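Local coordinates for protein carbamate kinase (Aeropyrum pernix, PDB 2E9Y) that probably catalyses the reversible transfer of a phosphoryl group between ATP and carbamate, at residues His269-Pro272 and Gly273-Gly276; Arg255-Ala258 and Ser259-Lys262; Glu143-Ser146 and Arg147-Trp151. All coordinates share one frame; numbering follows the deposited sequence.

Interaction 1. Residues His269-Pro272 and Gly273-Gly276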
ATOM      1  N   HIS A 269     -10.052  12.768 -32.931  1.00 38.00           N
ATOM      2  CA  HIS A 269     -10.162  11.418 -33.469  1.00 36.51           C
ATOM      3  C   HIS A 269     -10.121  10.363 -32.372  1.00 35.88           C
ATOM      4  O   HIS A 269     -10.636   9.259 -32.543  1.00 36.72           O
ATOM      5  CB  HIS A 269      -9.021  11.152 -34.455  1.00 35.92           C
ATOM      6  CG  HIS A 269      -9.411  11.318 -35.890  1.00 35.23           C
ATOM      7  ND1 HIS A 269      -9.991  10.306 -36.623  1.00 34.77           N
ATOM      8  CD2 HIS A 269      -9.323  12.383 -36.720  1.00 35.29           C
ATOM      9  CE1 HIS A 269     -10.244  10.741 -37.845  1.00 34.88           C
ATOM     10  NE2 HIS A 269      -9.848  11.998 -37.930  1.00 34.98           N
ATOM     11  N   PHE A 270      -9.511  10.710 -31.243  1.00 34.28           N
ATOM     12  CA  PHE A 270      -9.370   9.777 -30.132  1.00 34.05           C
ATOM     13  C   PHE A 270     -10.113  10.231 -28.881  1.00 34.74           C
ATOM     14  O   PHE A 270      -9.724  11.204 -28.235  1.00 34.50           O
ATOM     15  CB  PHE A 270      -7.886   9.593 -29.824  1.00 31.32           C
ATOM     16  CG  PHE A 270      -7.049   9.352 -31.049  1.00 29.03           C
ATOM     17  CD1 PHE A 270      -7.274   8.236 -31.851  1.00 27.85           C
ATOM     18  CD2 PHE A 270      -6.059  10.255 -31.419  1.00 26.81           C
ATOM     19  CE1 PHE A 270      -6.524   8.023 -33.007  1.00 26.42           C
ATOM     20  CE2 PHE A 270      -5.303  10.051 -32.572  1.00 28.21           C
ATOM     21  CZ  PHE A 270      -5.536   8.934 -33.367  1.00 26.28           C
ATOM     22  N   PRO A 271     -11.190   9.513 -28.515  1.00 35.32           N
ATOM     23  CA  PRO A 271     -12.016   9.817 -27.342  1.00 35.06           C
ATOM     24  C   PRO A 271     -11.203  10.187 -26.106  1.00 34.43           C
ATOM     25  O   PRO A 271     -10.355   9.418 -25.656  1.00 34.15           O
ATOM     26  CB  PRO A 271     -12.813   8.531 -27.146  1.00 36.00           C
ATOM     27  CG  PRO A 271     -13.008   8.056 -28.552  1.00 37.04           C
ATOM     28  CD  PRO A 271     -11.629   8.256 -29.148  1.00 35.81           C
ATOM     29  N   PRO A 272     -11.456  11.377 -25.541  1.00 34.44           N
ATOM     30  CA  PRO A 272     -10.743  11.848 -24.350  1.00 34.21           C
ATOM     31  C   PRO A 272     -10.849  10.871 -23.181  1.00 33.64           C
ATOM     32  O   PRO A 272     -10.027  10.893 -22.267  1.00 34.10           O
ATOM     33  CB  PRO A 272     -11.428  13.178 -24.043  1.00 34.73           C
ATOM     34  CG  PRO A 272     -11.848  13.660 -25.398  1.00 35.97           C
ATOM     35  CD  PRO A 272     -12.401  12.400 -26.023  1.00 35.21           C
ATOM     36  N   GLY A 273     -11.861  10.010 -23.220  1.00 33.39           N
ATOM     37  CA  GLY A 273     -12.054   9.059 -22.141  1.00 33.15           C
ATOM     38  C   GLY A 273     -11.414   7.696 -22.313  1.00 32.16           C
ATOM     39  O   GLY A 273     -11.596   6.825 -21.463  1.00 32.82           O
ATOM     40  N   SER A 274     -10.661   7.493 -23.389  1.00 31.02           N
ATOM     41  CA  SER A 274     -10.035   6.195 -23.602  1.00 30.05           C
ATOM     42  C   SER A 274      -8.705   6.220 -24.351  1.00 29.57           C
ATOM     43  O   SER A 274      -7.638   6.218 -23.740  1.00 28.79           O
ATOM     44  CB  SER A 274     -11.009   5.263 -24.334  1.00 30.72           C
ATOM     45  OG  SER A 274     -11.414   5.817 -25.576  1.00 34.56           O
ATOM     46  N   MET A 275      -8.771   6.241 -25.677  1.00 28.23           N
ATOM     47  CA  MET A 275      -7.564   6.223 -26.492  1.00 26.88           C
ATOM     48  C   MET A 275      -6.817   7.549 -26.581  1.00 26.41           C
ATOM     49  O   MET A 275      -5.618   7.565 -26.849  1.00 25.09           O
ATOM     50  CB  MET A 275      -7.897   5.719 -27.899  1.00 28.65           C
ATOM     51  CG  MET A 275      -6.679   5.436 -28.763  1.00 28.71           C
ATOM     52  SD  MET A 275      -5.479   4.392 -27.917  1.00 33.89           S
ATOM     53  CE  MET A 275      -6.291   2.794 -27.953  1.00 33.01           C
ATOM     54  N   GLY A 276      -7.520   8.655 -26.354  1.00 24.44           N
ATOM     55  CA  GLY A 276      -6.881   9.959 -26.423  1.00 23.14           C
ATOM     56  C   GLY A 276      -5.657  10.086 -25.532  1.00 22.91           C
ATOM     57  O   GLY A 276      -4.573  10.421 -26.014  1.00 21.32           O
TER
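Pro271 O closes this turn by accepting two backbone N-H groups from the residues that follow it. Ser274 N lies 3.0 Å from Pro271 O in a nearly straight bond (168° at the hydrogen), and Gly276 N reaches the same Pro271 O over 3.0 Å at a more bent 153°. Both donors stand well out of the carbonyl plane, and they come from opposite faces of it, so the oxygen is gripped between them. Side chains add a thinner layer of contact. Ser274 OG, turned between its backbone N and carbonyl carbon (chi1 58°), sits 3.4 Å from Pro271 CB. Phe270 CB rests 3.6 Å from Gly276 CA; a side chain at Gly276 would probably run into the carbonyl oxygens of Phe270 and Pro271. The ring of Phe270 then meets Met275 obliquely, Phe270 CD1 to Met275 CG at 4.2 Å, while His269 CB covers one of its faces. Further out, Tyr264 and Leu265 of helix 258-266 touch Phe270, as does Val241, and Met275 leans on Val238. The whole illustrates how a type I beta turn, Pro271 to Ser274, can reverse the chain between two helices and deliver it into the first turn of helix 275-289.

Interaction 2. Residues Arg255-Ala258 and Ser259-Lys262; sequences RAAA and SELK
Ala257 O receives Leu261 N at 3.0 Å, nearly end-on to the carbonyl, and Ala258 O receives Lys262 N at 2.9 Å, so the chain passes from extended to helical within a single residue. Glu260 N also approaches Ala257 O, at 2.9 Å, but its strongly bent geometry makes this a weak bond. Ala256 CB fits against the branch point of a leucine, lying 3.8 Å from Leu261 CG and no farther from Leu261 CD2. The first torsion of Leu261 (chi1 -72°) places CG opposite the carbonyl carbon and thereby swings the isobutyl group back toward the strand. The example is a strand-to-helix junction: strand 255-257 lies parallel to strand 311-314 in the large mixed sheet, Ala257 occupies the N-cap position, and helix 258-266 starts directly after it. As an alanine, the N-cap residue has no side-chain acceptor for the N-H groups of the first turn. Val313 of strand 311-314 and Ile283 of helix 275-289 both touch Ala258 and Leu261, which places these two residues between the sheet and the neighbouring helix. Ser259 OG comes within 3.8 Å of Ala257 CB, although its hydrogen bond goes to Gly316 O, of the C-terminal residue. Glu260 packs its CB against Ala257 O at 3.4 Å; its chain then bends, and its carboxylate pairs with Lys263. Lys262, extended beyond CG, carries its ammonium group to a salt bridge with Glu287 of helix 275-289.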
ATOM      1  N   ARG A 255       1.886   1.276 -37.714  1.00 37.77           N
ATOM      2  CA  ARG A 255       2.972   2.189 -37.431  1.00 38.17           C
ATOM      3  C   ARG A 255       2.538   3.598 -37.828  1.00 36.81           C
ATOM      4  O   ARG A 255       1.825   3.793 -38.802  1.00 37.92           O
ATOM      5  CB  ARG A 255       4.170   1.800 -38.303  1.00 41.22           C
ATOM      6  CG  ARG A 255       4.835   0.491 -37.881  1.00 46.25           C
ATOM      7  CD  ARG A 255       6.147   0.206 -38.633  1.00 50.18           C
ATOM      8  NE  ARG A 255       6.687  -1.090 -38.209  1.00 53.41           N
ATOM      9  CZ  ARG A 255       7.849  -1.536 -38.736  1.00 54.99           C
ATOM     10  NH1 ARG A 255       8.512  -0.816 -39.627  1.00 56.49           N
ATOM     11  NH2 ARG A 255       8.324  -2.717 -38.341  1.00 56.09           N
ATOM     12  N   ALA A 256       2.948   4.589 -37.048  1.00 34.03           N
ATOM     13  CA  ALA A 256       2.573   5.967 -37.322  1.00 31.49           C
ATOM     14  C   ALA A 256       3.551   6.927 -36.665  1.00 30.46           C
ATOM     15  O   ALA A 256       3.982   6.712 -35.532  1.00 29.89           O
ATOM     16  CB  ALA A 256       1.161   6.232 -36.816  1.00 31.92           C
ATOM     17  N   ALA A 257       3.910   7.983 -37.387  1.00 28.67           N
ATOM     18  CA  ALA A 257       4.823   8.980 -36.858  1.00 26.96           C
ATOM     19  C   ALA A 257       4.072   9.781 -35.802  1.00 27.02           C
ATOM     20  O   ALA A 257       2.895  10.106 -35.982  1.00 24.74           O
ATOM     21  CB  ALA A 257       5.303   9.899 -37.972  1.00 27.98           C
ATOM     22  N   ALA A 258       4.749  10.085 -34.699  1.00 26.45           N
ATOM     23  CA  ALA A 258       4.139  10.848 -33.618  1.00 27.20           C
ATOM     24  C   ALA A 258       3.555  12.153 -34.142  1.00 27.04           C
ATOM     25  O   ALA A 258       2.493  12.585 -33.697  1.00 27.04           O
ATOM     26  CB  ALA A 258       5.171  11.134 -32.530  1.00 26.02           C
ATOM     27  N   SER A 259       4.248  12.777 -35.091  1.00 27.51           N
ATOM     28  CA  SER A 259       3.789  14.037 -35.668  1.00 26.79           C
ATOM     29  C   SER A 259       2.448  13.860 -36.369  1.00 26.42           C
ATOM     30  O   SER A 259       1.603  14.753 -36.350  1.00 26.53           O
ATOM     31  CB  SER A 259       4.819  14.579 -36.664  1.00 26.57           C
ATOM     32  OG  SER A 259       4.983  13.693 -37.756  1.00 26.95           O
ATOM     33  N   GLU A 260       2.256  12.705 -36.995  1.00 27.00           N
ATOM     34  CA  GLU A 260       1.004  12.435 -37.687  1.00 27.23           C
ATOM     35  C   GLU A 260      -0.120  12.157 -36.697  1.00 26.78           C
ATOM     36  O   GLU A 260      -1.238  12.635 -36.873  1.00 26.01           O
ATOM     37  CB  GLU A 260       1.172  11.256 -38.644  1.00 29.07           C
ATOM     38  CG  GLU A 260       1.940  11.625 -39.898  1.00 29.60           C
ATOM     39  CD  GLU A 260       1.209  12.662 -40.734  1.00 30.86           C
ATOM     40  OE1 GLU A 260       0.188  12.313 -41.363  1.00 30.06           O
ATOM     41  OE2 GLU A 260       1.650  13.829 -40.751  1.00 32.10           O
ATOM     42  N   LEU A 261       0.173  11.386 -35.653  1.00 25.73           N
ATOM     43  CA  LEU A 261      -0.845  11.082 -34.656  1.00 25.27           C
ATOM     44  C   LEU A 261      -1.258  12.344 -33.912  1.00 26.20           C
ATOM     45  O   LEU A 261      -2.418  12.492 -33.521  1.00 25.26           O
ATOM     46  CB  LEU A 261      -0.338  10.040 -33.653  1.00 26.06           C
ATOM     47  CG  LEU A 261      -0.200   8.600 -34.153  1.00 27.67           C
ATOM     48  CD1 LEU A 261       0.135   7.695 -32.980  1.00 26.83           C
ATOM     49  CD2 LEU A 261      -1.496   8.147 -34.811  1.00 28.96           C
ATOM     50  N   LYS A 262      -0.309  13.259 -33.727  1.00 25.90           N
ATOM     51  CA  LYS A 262      -0.576  14.510 -33.027  1.00 27.64           C
ATOM     52  C   LYS A 262      -1.631  15.330 -33.766  1.00 28.32           C
ATOM     53  O   LYS A 262      -2.428  16.033 -33.144  1.00 28.49           O
ATOM     54  CB  LYS A 262       0.717  15.318 -32.886  1.00 29.33           C
ATOM     55  CG  LYS A 262       0.692  16.336 -31.766  1.00 31.67           C
ATOM     56  CD  LYS A 262       2.089  16.868 -31.472  1.00 34.28           C
ATOM     57  CE  LYS A 262       2.126  17.601 -30.141  1.00 36.22           C
ATOM     58  NZ  LYS A 262       3.504  18.009 -29.762  1.00 37.39           N
TER

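Interaction 3. Residues Glu143-Ser146 and Arg147-Trp151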
ATOM      1  N   GLU A 143     -24.742  19.906  -1.574  1.00 26.33           N
ATOM      2  CA  GLU A 143     -24.640  21.343  -1.337  1.00 28.42           C
ATOM      3  C   GLU A 143     -23.904  21.614  -0.029  1.00 30.07           C
ATOM      4  O   GLU A 143     -23.185  22.606   0.096  1.00 31.91           O
ATOM      5  CB  GLU A 143     -26.033  21.979  -1.310  1.00 29.98           C
ATOM      6  CG  GLU A 143     -26.819  21.745  -2.589  1.00 33.55           C
ATOM      7  CD  GLU A 143     -28.097  22.552  -2.655  1.00 36.83           C
ATOM      8  OE1 GLU A 143     -28.778  22.683  -1.615  1.00 38.98           O
ATOM      9  OE2 GLU A 143     -28.426  23.044  -3.755  1.00 37.67           O
ATOM     10  N   GLU A 144     -24.072  20.718   0.936  1.00 30.90           N
ATOM     11  CA  GLU A 144     -23.418  20.852   2.232  1.00 32.63           C
ATOM     12  C   GLU A 144     -21.913  20.615   2.097  1.00 31.65           C
ATOM     13  O   GLU A 144     -21.103  21.356   2.659  1.00 32.25           O
ATOM     14  CB  GLU A 144     -24.027  19.855   3.222  1.00 35.02           C
ATOM     15  CG  GLU A 144     -23.425  19.886   4.617  1.00 40.13           C
ATOM     16  CD  GLU A 144     -23.453  21.268   5.240  1.00 42.57           C
ATOM     17  OE1 GLU A 144     -24.512  21.927   5.189  1.00 44.08           O
ATOM     18  OE2 GLU A 144     -22.414  21.691   5.789  1.00 45.49           O
ATOM     19  N   LEU A 145     -21.545  19.582   1.348  1.00 29.68           N
ATOM     20  CA  LEU A 145     -20.138  19.259   1.135  1.00 29.87           C
ATOM     21  C   LEU A 145     -19.432  20.395   0.396  1.00 29.50           C
ATOM     22  O   LEU A 145     -18.255  20.663   0.641  1.00 27.91           O
ATOM     23  CB  LEU A 145     -20.007  17.956   0.340  1.00 29.04           C
ATOM     24  CG  LEU A 145     -20.383  16.678   1.100  1.00 30.63           C
ATOM     25  CD1 LEU A 145     -20.539  15.515   0.137  1.00 28.54           C
ATOM     26  CD2 LEU A 145     -19.308  16.378   2.136  1.00 30.89           C
ATOM     27  N   SER A 146     -20.157  21.060  -0.500  1.00 29.25           N
ATOM     28  CA  SER A 146     -19.594  22.172  -1.259  1.00 31.43           C
ATOM     29  C   SER A 146     -19.380  23.369  -0.340  1.00 33.71           C
ATOM     30  O   SER A 146     -18.373  24.065  -0.439  1.00 33.25           O
ATOM     31  CB  SER A 146     -20.528  22.573  -2.405  1.00 31.02           C
ATOM     32  OG  SER A 146     -20.676  21.523  -3.346  1.00 29.75           O
ATOM     33  N   ARG A 147     -20.332  23.599   0.557  1.00 36.13           N
ATOM     34  CA  ARG A 147     -20.243  24.716   1.490  1.00 39.59           C
ATOM     35  C   ARG A 147     -19.185  24.475   2.562  1.00 40.68           C
ATOM     36  O   ARG A 147     -18.455  25.390   2.941  1.00 42.24           O
ATOM     37  CB  ARG A 147     -21.593  24.946   2.170  1.00 41.17           C
ATOM     38  CG  ARG A 147     -21.623  26.154   3.093  1.00 43.70           C
ATOM     39  CD  ARG A 147     -22.797  26.082   4.060  1.00 46.34           C
ATOM     40  NE  ARG A 147     -22.644  24.993   5.023  1.00 48.15           N
ATOM     41  CZ  ARG A 147     -21.674  24.925   5.930  1.00 48.92           C
ATOM     42  NH1 ARG A 147     -20.762  25.886   6.005  1.00 50.67           N
ATOM     43  NH2 ARG A 147     -21.612  23.895   6.765  1.00 49.94           N
ATOM     44  N   ARG A 148     -19.106  23.237   3.039  1.00 41.28           N
ATOM     45  CA  ARG A 148     -18.161  22.867   4.088  1.00 42.04           C
ATOM     46  C   ARG A 148     -16.728  22.585   3.632  1.00 41.43           C
ATOM     47  O   ARG A 148     -15.776  23.102   4.219  1.00 41.65           O
ATOM     48  CB  ARG A 148     -18.696  21.653   4.853  1.00 44.86           C
ATOM     49  CG  ARG A 148     -17.730  21.080   5.883  1.00 47.90           C
ATOM     50  CD  ARG A 148     -18.375  19.952   6.675  1.00 49.96           C
ATOM     51  NE  ARG A 148     -18.969  18.946   5.800  1.00 53.26           N
ATOM     52  CZ  ARG A 148     -19.565  17.837   6.227  1.00 53.84           C
ATOM     53  NH1 ARG A 148     -19.647  17.583   7.526  1.00 55.40           N
ATOM     54  NH2 ARG A 148     -20.088  16.986   5.355  1.00 53.57           N
ATOM     55  N   TYR A 149     -16.570  21.766   2.598  1.00 39.05           N
ATOM     56  CA  TYR A 149     -15.236  21.421   2.114  1.00 37.51           C
ATOM     57  C   TYR A 149     -14.901  22.008   0.747  1.00 35.17           C
ATOM     58  O   TYR A 149     -13.809  21.784   0.222  1.00 34.28           O
ATOM     59  CB  TYR A 149     -15.076  19.902   2.034  1.00 39.61           C
ATOM     60  CG  TYR A 149     -15.366  19.148   3.312  1.00 42.05           C
ATOM     61  CD1 TYR A 149     -14.691  19.449   4.496  1.00 42.66           C
ATOM     62  CD2 TYR A 149     -16.280  18.097   3.323  1.00 43.12           C
ATOM     63  CE1 TYR A 149     -14.921  18.714   5.660  1.00 44.39           C
ATOM     64  CE2 TYR A 149     -16.515  17.356   4.477  1.00 44.83           C
ATOM     65  CZ  TYR A 149     -15.832  17.667   5.639  1.00 44.74           C
ATOM     66  OH  TYR A 149     -16.055  16.916   6.773  1.00 44.42           O
ATOM     67  N   GLY A 150     -15.838  22.743   0.162  1.00 32.07           N
ATOM     68  CA  GLY A 150     -15.587  23.324  -1.142  1.00 30.52           C
ATOM     69  C   GLY A 150     -15.544  22.288  -2.251  1.00 28.41           C
ATOM     70  O   GLY A 150     -14.911  22.503  -3.284  1.00 28.82           O
ATOM     71  N   TRP A 151     -16.211  21.158  -2.039  1.00 26.90           N
ATOM     72  CA  TRP A 151     -16.251  20.101  -3.045  1.00 25.63           C
ATOM     73  C   TRP A 151     -17.024  20.578  -4.266  1.00 24.34           C
ATOM     74  O   TRP A 151     -17.889  21.448  -4.161  1.00 25.83           O
ATOM     75  CB  TRP A 151     -16.924  18.853  -2.476  1.00 26.31           C
ATOM     76  CG  TRP A 151     -16.063  18.063  -1.548  1.00 28.15           C
ATOM     77  CD1 TRP A 151     -14.960  18.503  -0.872  1.00 28.55           C
ATOM     78  CD2 TRP A 151     -16.253  16.697  -1.161  1.00 28.69           C
ATOM     79  NE1 TRP A 151     -14.454  17.496  -0.085  1.00 29.04           N
ATOM     80  CE2 TRP A 151     -15.228  16.378  -0.243  1.00 28.81           C
ATOM     81  CE3 TRP A 151     -17.192  15.714  -1.498  1.00 28.39           C
ATOM     82  CZ2 TRP A 151     -15.116  15.109   0.344  1.00 30.23           C
ATOM     83  CZ3 TRP A 151     -17.080  14.451  -0.914  1.00 29.54           C
ATOM     84  CH2 TRP A 151     -16.049  14.164  -0.004  1.00 28.48           C
TER
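Arg147 meets Glu144 one turn back along helix 139-149, the two side chains lying side by side and pointing the same way. Arg147 NH2 stands 2.5 Å from Glu144 OE2 in a salt bridge that uses the syn lone pair of the carboxylate; the bond is bent (133° at the hydrogen), and OE2 is tilted out of the guanidinium plane. The glutamate reaches this place because its chain, with CG anti to the backbone N (chi1 180°), folds back at chi2. Replacing the glutamate by alanine removes the carboxylate, which is likely to leave the Arg147 guanidinium without its mate and to take a neighbouring negative charge from Arg148. Arg148 bonds its N to Glu144 O at 2.8 Å; its guanidinium has Glu144 CG near one face and Tyr149 OH near the other, while Leu145 CD2 lies at its edge, 3.4 Å from Arg148 NH2. Tyr149 continues the helical pattern, Tyr149 N to Leu145 O at 2.8 Å, and offers its ring edge to the same methyl, Tyr149 CD2 to Leu145 CD2, 3.7 Å. With positive phi (70°), Gly150 leads the chain out of the helical path. Trp151 then gives a weak bond from N to Leu145 O, 3.4 Å long, and turns a face of its six-membered ring to Leu145 CD2, a CH-pi contact. Arg163 adds a cation-pi contact to this indole, and Tyr137 and Phe153 also pack on Leu145. The chemistry thus divides the helix end, with an ion pair on exposed Arg147 and a buried leucine joining it to the four-stranded antiparallel sheet, through strands 136-137 and 152-155.

How the interactions relate
Interaction 3 comes first along the chain, then interaction 2, and interaction 1 last, all within the amino acid kinase fold. Interactions 1 and 2 are neighbours: their centres are about 15 Å apart, and they touch where Phe270 CE2 packs 3.9 Å from Leu261 O. Interaction 2 lies at the start of helix 258-266, beside the large mixed sheet, and interaction 1 in the connection from that helix to helix 275-289. Interaction 3 sits well apart, its centre about 31 Å from that of interaction 1 and about 44 Å from that of interaction 2. Interactions 1 and 2 thus pack together in the body that carries the main sheet, whereas interaction 3 joins helix 139-149 to the separate four-stranded antiparallel sheet.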